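Local coordinates for protein uncharacterized oxidoreductase yvaA (Bacillus subtilis subsp. subtilis, PDB 3GDO) that catalyses the reversible NADPH-dependent reduction of scyllo-inosose to scyllo-inositol and cannot use NADH in place of NADPH, at residues S34-S39 / P49-V54; Y149-N154 / P237-H242; E277-L282 / I295-G300. All blocks are in the same frame, centred on the assembly; numbering follows the deposited sequence.

How the contacts relate
Contact 1 belongs to the Rossmann-type nucleotide-binding domain; contacts 2 and 3 both reach the mixed sheet of the C-terminal alpha/beta domain. The centre of contact 1 is about 41 Å from that of contact 2 and 39 Å from that of contact 3, whereas contacts 2 and 3 have centres about 14 Å apart. Contact 2 is the buried one, pairing two inner strands by backbone bonds, with tyrosine packing on one face, a cation-pi pair and bridging waters. Contacts 1 and 3 are only partly buried and sit at sheet borders: a parallel ladder of four backbone bonds in contact 1, and in contact 3 a single direct backbone bond, a water and a tyrosine-proline CH-pi contact.

Contact 1 (S34-S39 / P49-V54); sequences SKIMTS and PDAEVV
Glu52 N donates to Ser34 O over 2.8 Å, the first of four backbone hydrogen bonds that lay strand 52-54 parallel to strand 31-37. The ladder continues with Ile36 N to Glu52 O, Val54 N to Ile36 O, and Thr38 N to Val54 O. This is a beta-alpha-beta unit of the Rossmann fold, with helix 41-47 as the crossover and 52-54 as the outermost strand of the parallel sheet within the chain. On its other side, 31-37 pairs through its backbone with strand 6-11.

Lys35 and Glu52 run side by side on one face, pointing the same way. They meet through Lys35 CE and Glu52 OE2 at 3.8 Å, but Lys35 NZ stays 4.5 Å from Glu52 OE1, beyond a salt bridge. The ammonium instead pairs with Asp63 and the carbonyl of Glu59.

On this face Val54 sits between Lys35 and Met37: its CG1 touches Lys35 CD at 3.9 Å, and its CG2 lies 4.0 Å from Met37 CB. The opposite face carries Ile36 and Val53, both packed on Val44 of the crossover helix. Val53 CG1, anti to its backbone N (chi1 -176°), comes within 3.2 Å of Thr38 O.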
# COMPACT_ATOMS: atom_id res chain seq x y z
N SER B 34 14.62 36.75 -21.51
CA SER B 34 15.19 37.46 -22.67
C SER B 34 14.93 36.75 -23.98
O SER B 34 14.55 37.38 -24.97
CB SER B 34 16.70 37.68 -22.52
OG SER B 34 16.95 38.54 -21.42
N LYS B 35 15.18 35.44 -24.00
CA LYS B 35 15.03 34.68 -25.22
C LYS B 35 14.28 33.35 -24.98
O LYS B 35 14.35 32.76 -23.89
CB LYS B 35 16.38 34.40 -25.83
CG LYS B 35 17.12 35.67 -26.32
CD LYS B 35 18.35 35.31 -27.12
CE LYS B 35 18.92 36.57 -27.79
NZ LYS B 35 20.24 36.20 -28.37
N ILE B 36 13.54 32.92 -26.00
CA ILE B 36 12.84 31.63 -25.98
C ILE B 36 13.03 30.97 -27.33
O ILE B 36 12.74 31.58 -28.36
CB ILE B 36 11.35 31.79 -25.67
CG1 ILE B 36 11.14 32.61 -24.40
CG2 ILE B 36 10.63 30.40 -25.63
CD1 ILE B 36 9.68 32.93 -24.10
N MET B 37 13.55 29.74 -27.31
CA MET B 37 13.76 28.94 -28.50
C MET B 37 12.47 28.15 -28.82
O MET B 37 12.12 27.22 -28.09
CB MET B 37 14.96 27.99 -28.31
CG MET B 37 15.45 27.37 -29.61
SD MET B 37 16.64 26.03 -29.51
CE MET B 37 15.78 24.79 -28.60
N THR B 38 11.77 28.53 -29.90
CA THR B 38 10.44 27.97 -30.24
C THR B 38 9.99 28.47 -31.63
O THR B 38 10.41 29.54 -32.09
CB THR B 38 9.37 28.35 -29.15
OG1 THR B 38 8.16 27.61 -29.34
CG2 THR B 38 9.07 29.88 -29.14
N SER B 39 9.10 27.71 -32.28
CA SER B 39 8.46 28.19 -33.50
C SER B 39 7.10 28.84 -33.19
O SER B 39 6.38 29.27 -34.11
CB SER B 39 8.29 27.05 -34.51
OG SER B 39 7.42 26.07 -33.97
N PRO B 49 5.69 40.10 -24.37
CA PRO B 49 5.93 41.07 -25.45
C PRO B 49 7.40 41.45 -25.64
O PRO B 49 7.79 41.77 -26.76
CB PRO B 49 5.10 42.29 -25.03
CG PRO B 49 3.98 41.72 -24.21
CD PRO B 49 4.61 40.55 -23.47
N ASP B 50 8.22 41.37 -24.58
CA ASP B 50 9.62 41.82 -24.65
C ASP B 50 10.64 40.73 -24.92
O ASP B 50 11.82 41.02 -25.10
CB ASP B 50 10.02 42.53 -23.36
CG ASP B 50 9.30 43.84 -23.17
OD1 ASP B 50 8.98 44.50 -24.19
OD2 ASP B 50 9.05 44.22 -22.01
N ALA B 51 10.21 39.47 -24.90
CA ALA B 51 11.13 38.37 -25.16
C ALA B 51 11.48 38.34 -26.64
O ALA B 51 10.71 38.80 -27.47
CB ALA B 51 10.51 37.05 -24.71
N GLU B 52 12.63 37.80 -27.00
CA GLU B 52 12.95 37.62 -28.39
C GLU B 52 12.81 36.13 -28.71
O GLU B 52 13.38 35.27 -28.01
CB GLU B 52 14.35 38.16 -28.70
CG GLU B 52 15.01 37.62 -29.99
CD GLU B 52 16.38 38.23 -30.26
OE1 GLU B 52 17.12 37.76 -31.17
OE2 GLU B 52 16.74 39.20 -29.54
N VAL B 53 12.05 35.81 -29.77
CA VAL B 53 12.01 34.44 -30.25
C VAL B 53 13.24 34.15 -31.09
O VAL B 53 13.68 34.99 -31.87
CB VAL B 53 10.74 34.13 -31.05
CG1 VAL B 53 10.72 32.66 -31.44
CG2 VAL B 53 9.54 34.43 -30.23
N VAL B 54 13.80 32.95 -30.91
CA VAL B 54 14.92 32.49 -31.68
C VAL B 54 14.59 31.06 -32.10
O VAL B 54 13.75 30.42 -31.47
CB VAL B 54 16.28 32.55 -30.85
CG1 VAL B 54 16.46 33.90 -30.20
CG2 VAL B 54 16.35 31.46 -29.79

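Contact 2 (Y149-N154 / P237-H242); sequences YQVSYN and PRYQIH
Tyr149, Val151, Tyr239 and Ile241 form the apolar centre, all on one face of two antiparallel neighbours in the mixed sheet of the C-terminal alpha/beta domain. Tyr149 and Ile241 lie side by side, with Tyr149 CE1 3.6 Å from Ile241 CD1. The Tyr149 hydroxyl reaches the edge of the Tyr239 ring near CE1, and Val151 CG2 approaches that ring obliquely, 3.7 Å from CD1. Helices 129-139 and 174-190 pack on this face.

The axes of the two strand segments stand at 178°. Gln150 and Gln240 make a hydrogen-bonded pair, each N donating to the other's O. Ser152 N then meets Arg238 O at 2.8 Å. Arg238 and Tyr239 form a classic beta bulge opposite Lys250 on the neighbouring strand. On the face carrying Gln150 and Gln240, a water donates to Gln150 OE1 and also bonds to His242 NE2, and Tyr227 of the second subunit packs on Gln150.

At the polar edge Ser152 OG donates to Pro237 O at 3.0 Å. Arg238 lies side by side with Tyr153, pointing the same way, its chain extended from CG to NE. The two form a cation-pi pair: Arg238 CZ is 4.5 Å from the Tyr153 ring centroid, 10° off the normal. NH1 sits 3.5 Å above the ring centre with the planes 76° apart, so the guanidinium turns its edge to the ring face. An alanine at Tyr153 would probably leave the guanidinium without its cation-pi partner and open a gap beside NH1. Arg238 NE also makes a weak bond to Tyr239 OH, a hydroxyl bonded to Gln185 as well. A second water accepts from Arg238 NH1 at 2.8 Å and donates to Ser152 O at 2.9 Å.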
# COMPACT_ATOMS: atom_id res chain seq x y z
N TYR B 149 6.30 4.55 5.47
CA TYR B 149 6.08 5.76 4.66
C TYR B 149 5.56 5.32 3.31
O TYR B 149 6.32 4.76 2.48
CB TYR B 149 7.42 6.55 4.52
CG TYR B 149 7.30 7.83 3.69
CD1 TYR B 149 6.85 9.03 4.26
CD2 TYR B 149 7.68 7.85 2.34
CE1 TYR B 149 6.75 10.21 3.50
CE2 TYR B 149 7.62 9.02 1.58
CZ TYR B 149 7.14 10.18 2.15
OH TYR B 149 7.06 11.31 1.37
N GLN B 150 4.26 5.48 3.10
CA GLN B 150 3.59 4.84 1.95
C GLN B 150 2.93 5.91 1.14
O GLN B 150 2.12 6.69 1.67
CB GLN B 150 2.52 3.84 2.39
CG GLN B 150 3.08 2.60 3.03
CD GLN B 150 1.99 1.65 3.56
OE1 GLN B 150 0.85 2.06 3.81
NE2 GLN B 150 2.36 0.37 3.75
N VAL B 151 3.30 5.97 -0.13
CA VAL B 151 2.82 7.06 -0.99
C VAL B 151 2.21 6.45 -2.24
O VAL B 151 2.83 5.55 -2.86
CB VAL B 151 3.98 8.06 -1.39
CG1 VAL B 151 3.42 9.25 -2.10
CG2 VAL B 151 4.72 8.51 -0.12
N SER B 152 1.01 6.87 -2.58
CA SER B 152 0.45 6.39 -3.87
C SER B 152 0.17 7.49 -4.85
O SER B 152 -0.18 8.61 -4.47
CB SER B 152 -0.77 5.49 -3.70
OG SER B 152 -1.92 6.21 -3.41
N TYR B 153 0.31 7.19 -6.13
CA TYR B 153 0.21 8.24 -7.14
C TYR B 153 -0.46 7.63 -8.36
O TYR B 153 0.20 7.16 -9.28
CB TYR B 153 1.62 8.71 -7.52
CG TYR B 153 1.72 10.06 -8.21
CD1 TYR B 153 2.95 10.75 -8.22
CD2 TYR B 153 0.61 10.67 -8.83
CE1 TYR B 153 3.06 11.97 -8.85
CE2 TYR B 153 0.71 11.91 -9.44
CZ TYR B 153 1.95 12.54 -9.46
OH TYR B 153 2.11 13.74 -10.08
N ASN B 154 -1.78 7.64 -8.34
CA ASN B 154 -2.56 6.82 -9.25
C ASN B 154 -3.21 7.71 -10.26
O ASN B 154 -3.35 8.90 -10.05
CB ASN B 154 -3.66 6.10 -8.48
CG ASN B 154 -3.15 5.08 -7.53
OD1 ASN B 154 -2.35 4.19 -7.87
ND2 ASN B 154 -3.64 5.15 -6.32
N PRO B 237 -5.64 7.21 0.14
CA PRO B 237 -4.74 8.28 0.54
C PRO B 237 -3.44 8.36 -0.32
O PRO B 237 -2.90 7.31 -0.77
CB PRO B 237 -4.34 7.89 1.95
CG PRO B 237 -5.18 6.73 2.34
CD PRO B 237 -5.86 6.20 1.18
N ARG B 238 -3.02 9.59 -0.59
CA ARG B 238 -1.72 9.88 -1.23
C ARG B 238 -0.60 9.50 -0.25
O ARG B 238 0.33 8.78 -0.62
CB ARG B 238 -1.62 11.35 -1.64
CG ARG B 238 -0.24 11.70 -2.27
CD ARG B 238 -0.28 13.02 -3.04
NE ARG B 238 1.05 13.46 -3.52
CZ ARG B 238 1.52 13.29 -4.76
NH1 ARG B 238 0.81 12.63 -5.69
NH2 ARG B 238 2.73 13.79 -5.08
N TYR B 239 -0.72 9.96 0.99
CA TYR B 239 0.25 9.65 2.06
C TYR B 239 -0.35 8.89 3.22
O TYR B 239 -1.39 9.25 3.75
CB TYR B 239 0.91 10.93 2.66
CG TYR B 239 1.63 11.76 1.60
CD1 TYR B 239 2.96 11.47 1.26
CD2 TYR B 239 0.97 12.76 0.92
CE1 TYR B 239 3.62 12.19 0.27
CE2 TYR B 239 1.62 13.48 -0.08
CZ TYR B 239 2.95 13.17 -0.40
OH TYR B 239 3.61 13.87 -1.40
N GLN B 240 0.37 7.87 3.65
CA GLN B 240 0.12 7.22 4.92
C GLN B 240 1.47 7.07 5.58
O GLN B 240 2.36 6.28 5.12
CB GLN B 240 -0.54 5.84 4.73
CG GLN B 240 -1.88 5.88 3.98
CD GLN B 240 -2.41 4.49 3.58
OE1 GLN B 240 -2.81 3.70 4.42
NE2 GLN B 240 -2.44 4.23 2.28
N ILE B 241 1.62 7.79 6.69
CA ILE B 241 2.91 7.82 7.38
C ILE B 241 2.76 7.46 8.85
O ILE B 241 2.02 8.14 9.57
CB ILE B 241 3.56 9.22 7.27
CG1 ILE B 241 3.57 9.73 5.83
CG2 ILE B 241 5.00 9.17 7.84
CD1 ILE B 241 4.02 11.21 5.70
N HIS B 242 3.50 6.44 9.30
CA HIS B 242 3.40 5.93 10.68
C HIS B 242 4.72 6.06 11.40
O HIS B 242 5.76 5.54 10.92
CB HIS B 242 2.94 4.46 10.70
CG HIS B 242 1.75 4.21 9.82
ND1 HIS B 242 0.57 4.90 9.97
CD2 HIS B 242 1.57 3.34 8.79
CE1 HIS B 242 -0.28 4.51 9.03
NE2 HIS B 242 0.30 3.57 8.30
O HOH W 1 -0.36 1.62 6.42
O HOH W 2 -1.49 11.06 -5.35

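Contact 3 (E277-L282 / I295-G300); sequences EFYGKL and IPSVNG
Tyr279 lays one ring face over the backbone of Pro296 and Ser297, the tightly packed part of a contact at the border of the mixed sheet in the C-terminal alpha/beta domain. Strands 280-286 and 289-295 run antiparallel here, and 289-295 is the outermost strand within the chain. Segment 295-300 leads from its end toward helix 303-315.

The close fit is a CH-pi interaction. Pro296 CA stands 3.6 Å from the ring centroid and 16° off the ring normal, and Pro296 CB touches Tyr279 CE2 at 3.7 Å. Ser297 N lies over the same face, offset toward the rim. The first torsion of Tyr279 (chi1 -69°) sets CG beside the backbone N, and from there the ring extends over Pro296. Tyr279 CB comes 3.3 Å from Ile295 O. Toward strand 246-250, Leu282 CB packs against Ile295 CG1, and both residues also touch Phe248 of that strand.

Direct backbone pairing is sparse by comparison. Ile295 N donates to Gly280 O in a nearly straight bond, 2.9 Å long with an N-H...O angle of 174°. Gly280 N and Ile295 O do not bond directly; a water takes the place of the second direct bond, accepting from Gly280 N at 2.8 Å and donating to Ile295 O. Pro296, on the solvent side, is exposed although its CA and CB are pressed to the tyrosine. After Ser297 the segment leaves 277-282 and turns to other partners, with Val298 N bonding to Thr133 of helix 129-139. Ser297 OG itself has two polar partners: it is hydrogen-bonded to Asp274, and it receives a bond from the bridging water at 2.8 Å.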
# COMPACT_ATOMS: atom_id res chain seq x y z
N GLU B 277 -11.45 20.00 2.58
CA GLU B 277 -11.90 18.61 2.60
C GLU B 277 -10.70 17.67 2.50
O GLU B 277 -10.80 16.51 2.88
CB GLU B 277 -12.93 18.29 1.51
CG GLU B 277 -12.95 19.24 0.25
CD GLU B 277 -13.68 20.59 0.49
OE1 GLU B 277 -13.89 21.36 -0.48
OE2 GLU B 277 -14.06 20.91 1.65
N PHE B 278 -9.56 18.20 2.03
CA PHE B 278 -8.40 17.35 1.73
C PHE B 278 -7.29 17.49 2.72
O PHE B 278 -6.24 16.88 2.55
CB PHE B 278 -7.89 17.62 0.31
CG PHE B 278 -8.81 17.08 -0.77
CD1 PHE B 278 -8.83 15.73 -1.08
CD2 PHE B 278 -9.66 17.92 -1.47
CE1 PHE B 278 -9.68 15.22 -2.08
CE2 PHE B 278 -10.53 17.43 -2.46
CZ PHE B 278 -10.53 16.08 -2.78
N TYR B 279 -7.51 18.31 3.77
CA TYR B 279 -6.51 18.50 4.81
C TYR B 279 -6.22 17.12 5.41
O TYR B 279 -7.15 16.30 5.56
CB TYR B 279 -7.00 19.44 5.92
CG TYR B 279 -7.18 20.93 5.58
CD1 TYR B 279 -6.74 21.48 4.35
CD2 TYR B 279 -7.76 21.81 6.52
CE1 TYR B 279 -6.89 22.85 4.06
CE2 TYR B 279 -7.93 23.18 6.25
CZ TYR B 279 -7.49 23.69 5.02
OH TYR B 279 -7.65 25.02 4.76
N GLY B 280 -4.95 16.86 5.73
CA GLY B 280 -4.56 15.59 6.32
C GLY B 280 -5.05 15.41 7.76
O GLY B 280 -5.29 16.39 8.46
N LYS B 281 -5.21 14.16 8.18
CA LYS B 281 -5.48 13.84 9.58
C LYS B 281 -4.27 13.28 10.28
O LYS B 281 -3.65 12.29 9.81
CB LYS B 281 -6.68 12.88 9.71
CG LYS B 281 -7.89 13.43 9.00
CD LYS B 281 -9.17 12.62 9.21
CE LYS B 281 -10.37 13.47 8.76
NZ LYS B 281 -11.67 12.72 8.81
N LEU B 282 -3.92 13.92 11.39
CA LEU B 282 -2.85 13.47 12.26
C LEU B 282 -3.48 12.82 13.48
O LEU B 282 -4.29 13.44 14.18
CB LEU B 282 -1.95 14.64 12.70
CG LEU B 282 -0.75 14.31 13.59
CD1 LEU B 282 0.41 13.73 12.79
CD2 LEU B 282 -0.28 15.55 14.35
N ILE B 295 -5.15 18.77 10.05
CA ILE B 295 -4.03 19.73 9.88
C ILE B 295 -4.21 20.58 8.61
O ILE B 295 -4.13 20.05 7.49
CB ILE B 295 -2.65 19.02 9.82
CG1 ILE B 295 -2.49 18.01 10.96
CG2 ILE B 295 -1.52 20.04 9.81
CD1 ILE B 295 -2.41 18.61 12.37
N PRO B 296 -4.46 21.91 8.77
CA PRO B 296 -4.56 22.74 7.56
C PRO B 296 -3.22 22.72 6.82
O PRO B 296 -2.18 22.87 7.45
CB PRO B 296 -4.93 24.15 8.10
CG PRO B 296 -5.44 23.90 9.53
CD PRO B 296 -4.63 22.71 10.01
N SER B 297 -3.24 22.47 5.52
CA SER B 297 -2.00 22.30 4.75
C SER B 297 -1.24 23.62 4.62
O SER B 297 -1.85 24.66 4.42
CB SER B 297 -2.33 21.74 3.36
OG SER B 297 -3.19 20.61 3.43
N VAL B 298 0.09 23.59 4.72
CA VAL B 298 0.94 24.74 4.33
C VAL B 298 0.67 25.00 2.84
O VAL B 298 0.53 24.05 2.08
CB VAL B 298 2.43 24.41 4.50
CG1 VAL B 298 3.33 25.56 4.00
CG2 VAL B 298 2.74 24.08 5.95
N ASN B 299 0.56 26.26 2.44
CA ASN B 299 0.36 26.61 1.03
C ASN B 299 1.50 26.08 0.16
O ASN B 299 2.63 26.12 0.57
CB ASN B 299 0.18 28.14 0.86
CG ASN B 299 -1.21 28.63 1.33
OD1 ASN B 299 -1.73 28.12 2.31
ND2 ASN B 299 -1.80 29.60 0.62
N GLY B 300 1.20 25.55 -1.01
CA GLY B 300 2.25 25.11 -1.94
C GLY B 300 2.97 26.34 -2.48
O GLY B 300 2.34 27.40 -2.66
O HOH W 3 -2.89 18.76 5.53